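Periplasmic binding protein/LacI transcriptional regulator (Burkholderia graminis C4D1M, PDB 5HQJ) probably serves as the periplasmic sugar-binding component of an ABC transporter, and binds D-arabinose in its pyranose form. Local coordinates at residues K121-E133 and Q283-G297. Residues are numbered along the deposited sequence; the frame is centred on the assembly and turned at random.
Sequences KSGRSMYIGTNNE and QIQGQEGQPKDIDTG
With CG of selenomethionine Met126 set between its backbone N and carbonyl carbon (chi1 65°) and the chain bent at its last torsion (chi3 -81°), the methyl CE reaches Ile294 CD1 at 3.6 Å, while SE lies beside the amide of Gln283 and the carboxylate of Glu288. Asp293 turns CG beside its own backbone N (chi1 -65°), which brings OD1 to Tyr127 N at 2.9 Å; that N-H meets the carboxylate from above its plane. Asp293 OD2 lies at the edge of the Arg124 guanidinium, in a long salt bridge to Arg124 NH2 (3.5 Å), and a water joins Arg124 NH1 to Asp293 OD1; the stronger partner of Arg124 NH2 is Asp118. Parallel strand pairing follows: Ile294 N to Tyr127 O (2.8 Å), Gly129 N to Ile294 O (3.0 Å) and Thr296 N to Gly129 O (2.9 Å). Gln283 NE2 gives one hydrogen to Ser125 OG (2.9 Å) and the other to Glu288 OE2; Glu288 OE1 is hydrogen-bonded to His279 ND1. Strand 294-295 is the edge strand beside 127-129, itself flanked by 111-115, in a parallel sheet of the periplasmic-binding-protein fold; helix 269-284 packs against Ile294 and Thr296, and Thr130 OG1 is hydrogen-bonded to OE1 of arabinose-pocket residue Gln267.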
ATOM      1  N   LYS A 121      11.703  -5.468  12.385  1.00 38.44           N
ATOM      2  CA  LYS A 121      12.663  -5.519  13.485  1.00 43.50           C
ATOM      3  C   LYS A 121      12.460  -4.410  14.530  1.00 44.37           C
ATOM      4  O   LYS A 121      13.298  -4.214  15.412  1.00 43.06           O
ATOM      5  CB  LYS A 121      14.085  -5.448  12.926  1.00 62.13           C
ATOM      6  CG  LYS A 121      14.434  -6.588  11.977  1.00 60.87           C
ATOM      7  CD  LYS A 121      14.530  -7.907  12.720  1.00 69.13           C
ATOM      8  CE  LYS A 121      15.204  -8.981  11.875  1.00 80.64           C
ATOM      9  NZ  LYS A 121      14.301  -9.532  10.830  1.00 96.98           N
ATOM     10  N   SER A 122      11.343  -3.698  14.436  1.00 31.85           N
ATOM     11  CA  SER A 122      10.996  -2.636  15.387  1.00 43.83           C
ATOM     12  C   SER A 122      10.486  -3.141  16.743  1.00 42.91           C
ATOM     13  O   SER A 122      10.344  -2.364  17.699  1.00 43.13           O
ATOM     14  CB  SER A 122       9.927  -1.734  14.779  1.00 34.23           C
ATOM     15  OG  SER A 122       8.776  -2.494  14.432  1.00 33.02           O
ATOM     16  N   GLY A 123      10.200  -4.434  16.821  1.00 35.90           N
ATOM     17  CA  GLY A 123       9.643  -5.010  18.032  1.00 34.30           C
ATOM     18  C   GLY A 123       8.143  -4.843  18.109  1.00 32.56           C
ATOM     19  O   GLY A 123       7.522  -5.113  19.140  1.00 30.69           O
ATOM     20  N   ARG A 124       7.553  -4.385  17.012  1.00 33.82           N
ATOM     21  CA  ARG A 124       6.103  -4.195  16.962  1.00 30.16           C
ATOM     22  C   ARG A 124       5.425  -5.526  17.279  1.00 28.45           C
ATOM     23  O   ARG A 124       5.978  -6.590  17.002  1.00 32.86           O
ATOM     24  CB  ARG A 124       5.668  -3.645  15.598  1.00 26.54           C
ATOM     25  CG  ARG A 124       5.454  -4.667  14.487  1.00 24.35           C
ATOM     26  CD  ARG A 124       6.718  -5.428  14.055  1.00 25.62           C
ATOM     27  NE  ARG A 124       6.384  -6.283  12.919  1.00 27.04           N
ATOM     28  CZ  ARG A 124       5.837  -7.496  13.009  1.00 27.09           C
ATOM     29  NH1 ARG A 124       5.580  -8.048  14.195  1.00 30.30           N
ATOM     30  NH2 ARG A 124       5.548  -8.168  11.901  1.00 27.23           N
ATOM     31  N   SER A 125       4.247  -5.446  17.880  1.00 25.33           N
ATOM     32  CA  SER A 125       3.520  -6.628  18.342  1.00 24.58           C
ATOM     33  C   SER A 125       3.085  -7.494  17.177  1.00 31.19           C
ATOM     34  O   SER A 125       3.062  -8.716  17.257  1.00 29.08           O
ATOM     35  CB  SER A 125       2.292  -6.221  19.166  1.00 24.30           C
ATOM     36  OG  SER A 125       1.334  -5.494  18.402  1.00 24.45           O
HETATM   37  N   MSE A 126       2.723  -6.840  16.088  1.00 24.42           N
HETATM   38  CA  MSE A 126       2.097  -7.529  14.984  1.00 22.44           C
HETATM   39  C   MSE A 126       1.961  -6.603  13.785  1.00 25.19           C
HETATM   40  O   MSE A 126       2.023  -5.380  13.927  1.00 23.27           O
HETATM   41  CB  MSE A 126       0.723  -8.062  15.394  1.00 24.28           C
HETATM   42  CG  MSE A 126      -0.269  -6.985  15.705  1.00 17.71           C
HETATM   43 SE   MSE A 126      -1.982  -7.648  16.385  1.00 34.97          SE
HETATM   44  CE  MSE A 126      -2.811  -8.126  14.678  1.00 24.41           C
ATOM     45  N   TYR A 127       1.798  -7.230  12.620  1.00 21.21           N
ATOM     46  CA  TYR A 127       1.535  -6.582  11.341  1.00 16.34           C
ATOM     47  C   TYR A 127       0.166  -6.944  10.802  1.00 18.64           C
ATOM     48  O   TYR A 127      -0.194  -8.133  10.710  1.00 21.81           O
ATOM     49  CB  TYR A 127       2.622  -6.979  10.330  1.00 17.18           C
ATOM     50  CG  TYR A 127       2.275  -6.683   8.871  1.00 18.28           C
ATOM     51  CD1 TYR A 127       2.375  -5.405   8.359  1.00 25.04           C
ATOM     52  CD2 TYR A 127       1.866  -7.692   8.011  1.00 21.95           C
ATOM     53  CE1 TYR A 127       2.060  -5.151   7.039  1.00 16.31           C
ATOM     54  CE2 TYR A 127       1.545  -7.437   6.704  1.00 18.36           C
ATOM     55  CZ  TYR A 127       1.655  -6.157   6.215  1.00 21.42           C
ATOM     56  OH  TYR A 127       1.349  -5.894   4.897  1.00 19.05           O
ATOM     57  N   ILE A 128      -0.584  -5.916  10.452  1.00 16.34           N
ATOM     58  CA  ILE A 128      -1.852  -6.065   9.795  1.00 17.55           C
ATOM     59  C   ILE A 128      -1.775  -5.545   8.366  1.00 20.78           C
ATOM     60  O   ILE A 128      -1.651  -4.340   8.136  1.00 16.93           O
ATOM     61  CB  ILE A 128      -2.948  -5.288  10.542  1.00 18.15           C
ATOM     62  CG1 ILE A 128      -3.006  -5.761  12.001  1.00 17.16           C
ATOM     63  CG2 ILE A 128      -4.300  -5.400   9.835  1.00 19.22           C
ATOM     64  CD1 ILE A 128      -3.839  -4.855  12.888  1.00 20.08           C
ATOM     65  N   GLY A 129      -1.892  -6.424   7.389  1.00 18.35           N
ATOM     66  CA  GLY A 129      -1.865  -5.943   6.029  1.00 21.34           C
ATOM     67  C   GLY A 129      -1.887  -7.016   4.966  1.00 19.98           C
ATOM     68  O   GLY A 129      -2.167  -8.195   5.226  1.00 14.60           O
ATOM     69  N   THR A 130      -1.609  -6.576   3.748  1.00 18.11           N
ATOM     70  CA  THR A 130      -1.550  -7.443   2.584  1.00 17.91           C
ATOM     71  C   THR A 130      -0.327  -8.340   2.660  1.00 10.43           C
ATOM     72  O   THR A 130       0.702  -7.978   3.242  1.00 15.47           O
ATOM     73  CB  THR A 130      -1.509  -6.581   1.301  1.00 15.73           C
ATOM     74  OG1 THR A 130      -2.683  -5.786   1.319  1.00 13.19           O
ATOM     75  CG2 THR A 130      -1.465  -7.409   0.069  1.00 14.88           C
ATOM     76  N   ASN A 131      -0.457  -9.528   2.063  1.00 14.26           N
ATOM     77  CA  ASN A 131       0.700 -10.378   1.783  1.00 16.95           C
ATOM     78  C   ASN A 131       1.254  -9.890   0.476  1.00 19.38           C
ATOM     79  O   ASN A 131       0.753 -10.236  -0.584  1.00 15.36           O
ATOM     80  CB  ASN A 131       0.324 -11.851   1.688  1.00 26.52           C
ATOM     81  CG  ASN A 131       1.530 -12.747   1.454  1.00 41.65           C
ATOM     82  OD1 ASN A 131       2.601 -12.288   1.022  1.00 20.87           O
ATOM     83  ND2 ASN A 131       1.364 -14.034   1.741  1.00 56.02           N
ATOM     84  N   ASN A 132       2.234  -9.020   0.568  1.00 13.36           N
ATOM     85  CA  ASN A 132       2.575  -8.212  -0.597  1.00 10.39           C
ATOM     86  C   ASN A 132       3.351  -8.989  -1.628  1.00 15.09           C
ATOM     87  O   ASN A 132       3.118  -8.820  -2.821  1.00 11.01           O
ATOM     88  CB  ASN A 132       3.305  -6.975  -0.142  1.00 11.24           C
ATOM     89  CG  ASN A 132       2.367  -5.974   0.469  1.00 14.40           C
ATOM     90  OD1 ASN A 132       1.573  -5.338  -0.233  1.00 10.65           O
ATOM     91  ND2 ASN A 132       2.434  -5.829   1.785  1.00 15.24           N
ATOM     92  N   GLU A 133       4.197  -9.917  -1.205  1.00 14.14           N
ATOM     93  CA  GLU A 133       4.856 -10.747  -2.210  1.00 15.14           C
ATOM     94  C   GLU A 133       3.794 -11.599  -2.917  1.00 14.34           C
ATOM     95  O   GLU A 133       3.813 -11.711  -4.140  1.00 16.33           O
ATOM     96  CB  GLU A 133       5.964 -11.624  -1.613  1.00 16.36           C
ATOM     97  CG  GLU A 133       6.728 -12.380  -2.696  1.00 36.82           C
ATOM     98  CD  GLU A 133       8.047 -12.962  -2.221  1.00 87.63           C
ATOM     99  OE1 GLU A 133       8.589 -12.483  -1.202  1.00 98.45           O
ATOM    100  OE2 GLU A 133       8.546 -13.898  -2.880  1.00117.06           O
ATOM    101  N   GLN A 283      -4.736  -4.823  23.221  1.00 33.59           N
ATOM    102  CA  GLN A 283      -3.406  -4.960  23.801  1.00 33.30           C
ATOM    103  C   GLN A 283      -3.258  -4.016  24.989  1.00 36.14           C
ATOM    104  O   GLN A 283      -2.745  -4.406  26.032  1.00 41.98           O
ATOM    105  CB  GLN A 283      -2.328  -4.685  22.757  1.00 25.57           C
ATOM    106  CG  GLN A 283      -2.205  -5.808  21.682  1.00 27.85           C
ATOM    107  CD  GLN A 283      -1.271  -5.419  20.540  1.00 36.12           C
ATOM    108  OE1 GLN A 283      -0.545  -4.432  20.638  1.00 48.15           O
ATOM    109  NE2 GLN A 283      -1.301  -6.183  19.447  1.00 51.65           N
ATOM    110  N   ILE A 284      -3.729  -2.783  24.814  1.00 32.23           N
ATOM    111  CA  ILE A 284      -3.732  -1.791  25.879  1.00 33.51           C
ATOM    112  C   ILE A 284      -4.492  -2.310  27.093  1.00 47.23           C
ATOM    113  O   ILE A 284      -4.047  -2.151  28.230  1.00 75.66           O
ATOM    114  CB  ILE A 284      -4.364  -0.469  25.400  1.00 31.81           C
ATOM    115  CG1 ILE A 284      -3.454   0.202  24.370  1.00 27.23           C
ATOM    116  CG2 ILE A 284      -4.617   0.472  26.578  1.00 36.80           C
ATOM    117  CD1 ILE A 284      -4.109   1.273  23.564  1.00 22.95           C
ATOM    118  N   GLN A 285      -5.636  -2.937  26.850  1.00 29.86           N
ATOM    119  CA  GLN A 285      -6.473  -3.409  27.940  1.00 31.17           C
ATOM    120  C   GLN A 285      -6.119  -4.835  28.399  1.00 53.54           C
ATOM    121  O   GLN A 285      -6.862  -5.451  29.161  1.00 46.84           O
ATOM    122  CB  GLN A 285      -7.942  -3.315  27.532  1.00 28.15           C
ATOM    123  CG  GLN A 285      -8.591  -2.019  27.978  1.00 49.76           C
ATOM    124  CD  GLN A 285     -10.074  -1.957  27.676  1.00 77.11           C
ATOM    125  OE1 GLN A 285     -10.605  -2.772  26.920  1.00 83.99           O
ATOM    126  NE2 GLN A 285     -10.755  -0.983  28.275  1.00 84.07           N
ATOM    127  N   GLY A 286      -4.976  -5.343  27.945  1.00 64.78           N
ATOM    128  CA  GLY A 286      -4.417  -6.581  28.468  1.00 65.84           C
ATOM    129  C   GLY A 286      -5.156  -7.880  28.173  1.00 55.30           C
ATOM    130  O   GLY A 286      -5.074  -8.823  28.960  1.00 45.21           O
ATOM    131  N   GLN A 287      -5.864  -7.958  27.051  1.00 37.82           N
ATOM    132  CA  GLN A 287      -6.542  -9.203  26.696  1.00 42.45           C
ATOM    133  C   GLN A 287      -6.283  -9.612  25.258  1.00 48.47           C
ATOM    134  O   GLN A 287      -7.091 -10.300  24.642  1.00 50.33           O
ATOM    135  CB  GLN A 287      -8.045  -9.085  26.960  1.00 46.56           C
ATOM    136  CG  GLN A 287      -8.708  -7.831  26.424  1.00 48.68           C
ATOM    137  CD  GLN A 287      -9.917  -7.424  27.260  1.00 73.19           C
ATOM    138  OE1 GLN A 287     -10.010  -7.761  28.442  1.00 91.07           O
ATOM    139  NE2 GLN A 287     -10.844  -6.693  26.651  1.00 70.04           N
ATOM    140  N   GLU A 288      -5.140  -9.187  24.732  1.00 51.70           N
ATOM    141  CA  GLU A 288      -4.641  -9.738  23.487  1.00 59.51           C
ATOM    142  C   GLU A 288      -3.606 -10.807  23.792  1.00 74.36           C
ATOM    143  O   GLU A 288      -2.401 -10.537  23.832  1.00 69.69           O
ATOM    144  CB  GLU A 288      -4.037  -8.655  22.608  1.00 49.94           C
ATOM    145  CG  GLU A 288      -3.509  -9.184  21.293  1.00 47.72           C
ATOM    146  CD  GLU A 288      -4.119  -8.475  20.121  1.00 42.68           C
ATOM    147  OE1 GLU A 288      -5.350  -8.277  20.119  1.00 57.06           O
ATOM    148  OE2 GLU A 288      -3.364  -8.109  19.212  1.00 49.39           O
ATOM    149  N   GLY A 289      -4.097 -12.018  24.025  1.00 95.02           N
ATOM    150  CA  GLY A 289      -3.243 -13.171  24.232  1.00101.08           C
ATOM    151  C   GLY A 289      -2.427 -13.511  22.997  1.00 97.28           C
ATOM    152  O   GLY A 289      -2.910 -14.163  22.068  1.00101.94           O
ATOM    153  N   GLN A 290      -1.181 -13.052  22.997  1.00 80.60           N
ATOM    154  CA  GLN A 290      -0.208 -13.389  21.965  1.00 63.89           C
ATOM    155  C   GLN A 290      -0.602 -12.835  20.595  1.00 48.14           C
ATOM    156  O   GLN A 290      -1.294 -13.494  19.815  1.00 46.14           O
ATOM    157  CB  GLN A 290      -0.005 -14.907  21.894  1.00 72.48           C
ATOM    158  CG  GLN A 290       1.444 -15.309  21.652  1.00 72.25           C
ATOM    159  CD  GLN A 290       2.380 -14.784  22.729  1.00 74.71           C
ATOM    160  OE1 GLN A 290       3.153 -13.855  22.496  1.00 85.31           O
ATOM    161  NE2 GLN A 290       2.305 -15.373  23.916  1.00 74.40           N
ATOM    162  N   PRO A 291      -0.151 -11.609  20.295  1.00 45.78           N
ATOM    163  CA  PRO A 291      -0.407 -11.060  18.958  1.00 28.40           C
ATOM    164  C   PRO A 291       0.142 -11.945  17.847  1.00 35.55           C
ATOM    165  O   PRO A 291       1.058 -12.739  18.054  1.00 70.05           O
ATOM    166  CB  PRO A 291       0.313  -9.704  18.988  1.00 47.44           C
ATOM    167  CG  PRO A 291       1.294  -9.810  20.113  1.00 47.41           C
ATOM    168  CD  PRO A 291       0.616 -10.667  21.131  1.00 44.13           C
ATOM    169  N   LYS A 292      -0.439 -11.779  16.665  1.00 28.46           N
ATOM    170  CA  LYS A 292      -0.137 -12.590  15.498  1.00 26.20           C
ATOM    171  C   LYS A 292      -0.462 -11.739  14.277  1.00 23.93           C
ATOM    172  O   LYS A 292      -1.467 -11.034  14.289  1.00 23.92           O
ATOM    173  CB  LYS A 292      -0.967 -13.877  15.490  1.00 38.88           C
ATOM    174  CG  LYS A 292      -0.665 -14.802  14.320  1.00 54.70           C
ATOM    175  CD  LYS A 292      -1.633 -15.977  14.252  1.00 91.88           C
ATOM    176  CE  LYS A 292      -3.020 -15.532  13.816  1.00116.90           C
ATOM    177  NZ  LYS A 292      -3.746 -16.570  13.015  1.00114.95           N
ATOM    178  N   ASP A 293       0.366 -11.811  13.238  1.00 22.39           N
ATOM    179  CA  ASP A 293       0.116 -11.064  12.012  1.00 22.12           C
ATOM    180  C   ASP A 293      -1.215 -11.442  11.328  1.00 20.81           C
ATOM    181  O   ASP A 293      -1.686 -12.586  11.386  1.00 19.02           O
ATOM    182  CB  ASP A 293       1.268 -11.269  11.028  1.00 23.01           C
ATOM    183  CG  ASP A 293       2.595 -10.681  11.535  1.00 22.63           C
ATOM    184  OD1 ASP A 293       2.622  -9.987  12.570  1.00 23.73           O
ATOM    185  OD2 ASP A 293       3.627 -10.913  10.881  1.00 30.70           O
ATOM    186  N   ILE A 294      -1.832 -10.462  10.679  1.00 15.66           N
ATOM    187  CA  ILE A 294      -3.112 -10.672  10.015  1.00 16.26           C
ATOM    188  C   ILE A 294      -2.962 -10.316   8.547  1.00 16.04           C
ATOM    189  O   ILE A 294      -2.520  -9.228   8.202  1.00 14.70           O
ATOM    190  CB  ILE A 294      -4.263  -9.832  10.653  1.00 16.29           C
ATOM    191  CG1 ILE A 294      -4.568 -10.299  12.074  1.00 18.51           C
ATOM    192  CG2 ILE A 294      -5.558  -9.924   9.792  1.00 17.46           C
ATOM    193  CD1 ILE A 294      -5.609  -9.419  12.782  1.00 16.87           C
ATOM    194  N   ASP A 295      -3.303 -11.279   7.702  1.00 17.83           N
ATOM    195  CA  ASP A 295      -3.379 -11.116   6.276  1.00 17.91           C
ATOM    196  C   ASP A 295      -4.763 -10.594   5.913  1.00 13.46           C
ATOM    197  O   ASP A 295      -5.725 -11.346   5.873  1.00 19.48           O
ATOM    198  CB  ASP A 295      -3.111 -12.450   5.571  1.00 22.03           C
ATOM    199  CG  ASP A 295      -3.157 -12.341   4.057  1.00 22.59           C
ATOM    200  OD1 ASP A 295      -3.580 -11.307   3.521  1.00 16.38           O
ATOM    201  OD2 ASP A 295      -2.764 -13.323   3.392  1.00 22.77           O
ATOM    202  N   THR A 296      -4.866  -9.308   5.625  1.00 12.25           N
ATOM    203  CA  THR A 296      -6.171  -8.716   5.348  1.00 12.11           C
ATOM    204  C   THR A 296      -6.693  -9.018   3.920  1.00 14.85           C
ATOM    205  O   THR A 296      -7.873  -8.754   3.621  1.00 15.72           O
ATOM    206  CB  THR A 296      -6.164  -7.172   5.608  1.00 12.90           C
ATOM    207  OG1 THR A 296      -5.017  -6.554   5.010  1.00 13.85           O
ATOM    208  CG2 THR A 296      -6.152  -6.895   7.112  1.00 14.56           C
ATOM    209  N   GLY A 297      -5.837  -9.576   3.053  1.00 15.51           N
ATOM    210  CA  GLY A 297      -6.268 -10.089   1.777  1.00 14.30           C
ATOM    211  C   GLY A 297      -6.388  -9.020   0.713  1.00 10.89           C
ATOM    212  O   GLY A 297      -6.337  -7.815   0.999  1.00 14.39           O
TER
HETATM  213  O   HOH W   1       4.545 -10.536  14.307  1.00 28.49           O
HETATM  214  O   HOH W   2      -5.210  -6.055   2.414  1.00 11.36           O
HETATM  215  O   HOH W   3      -2.995 -10.431   0.909  1.00 20.10           O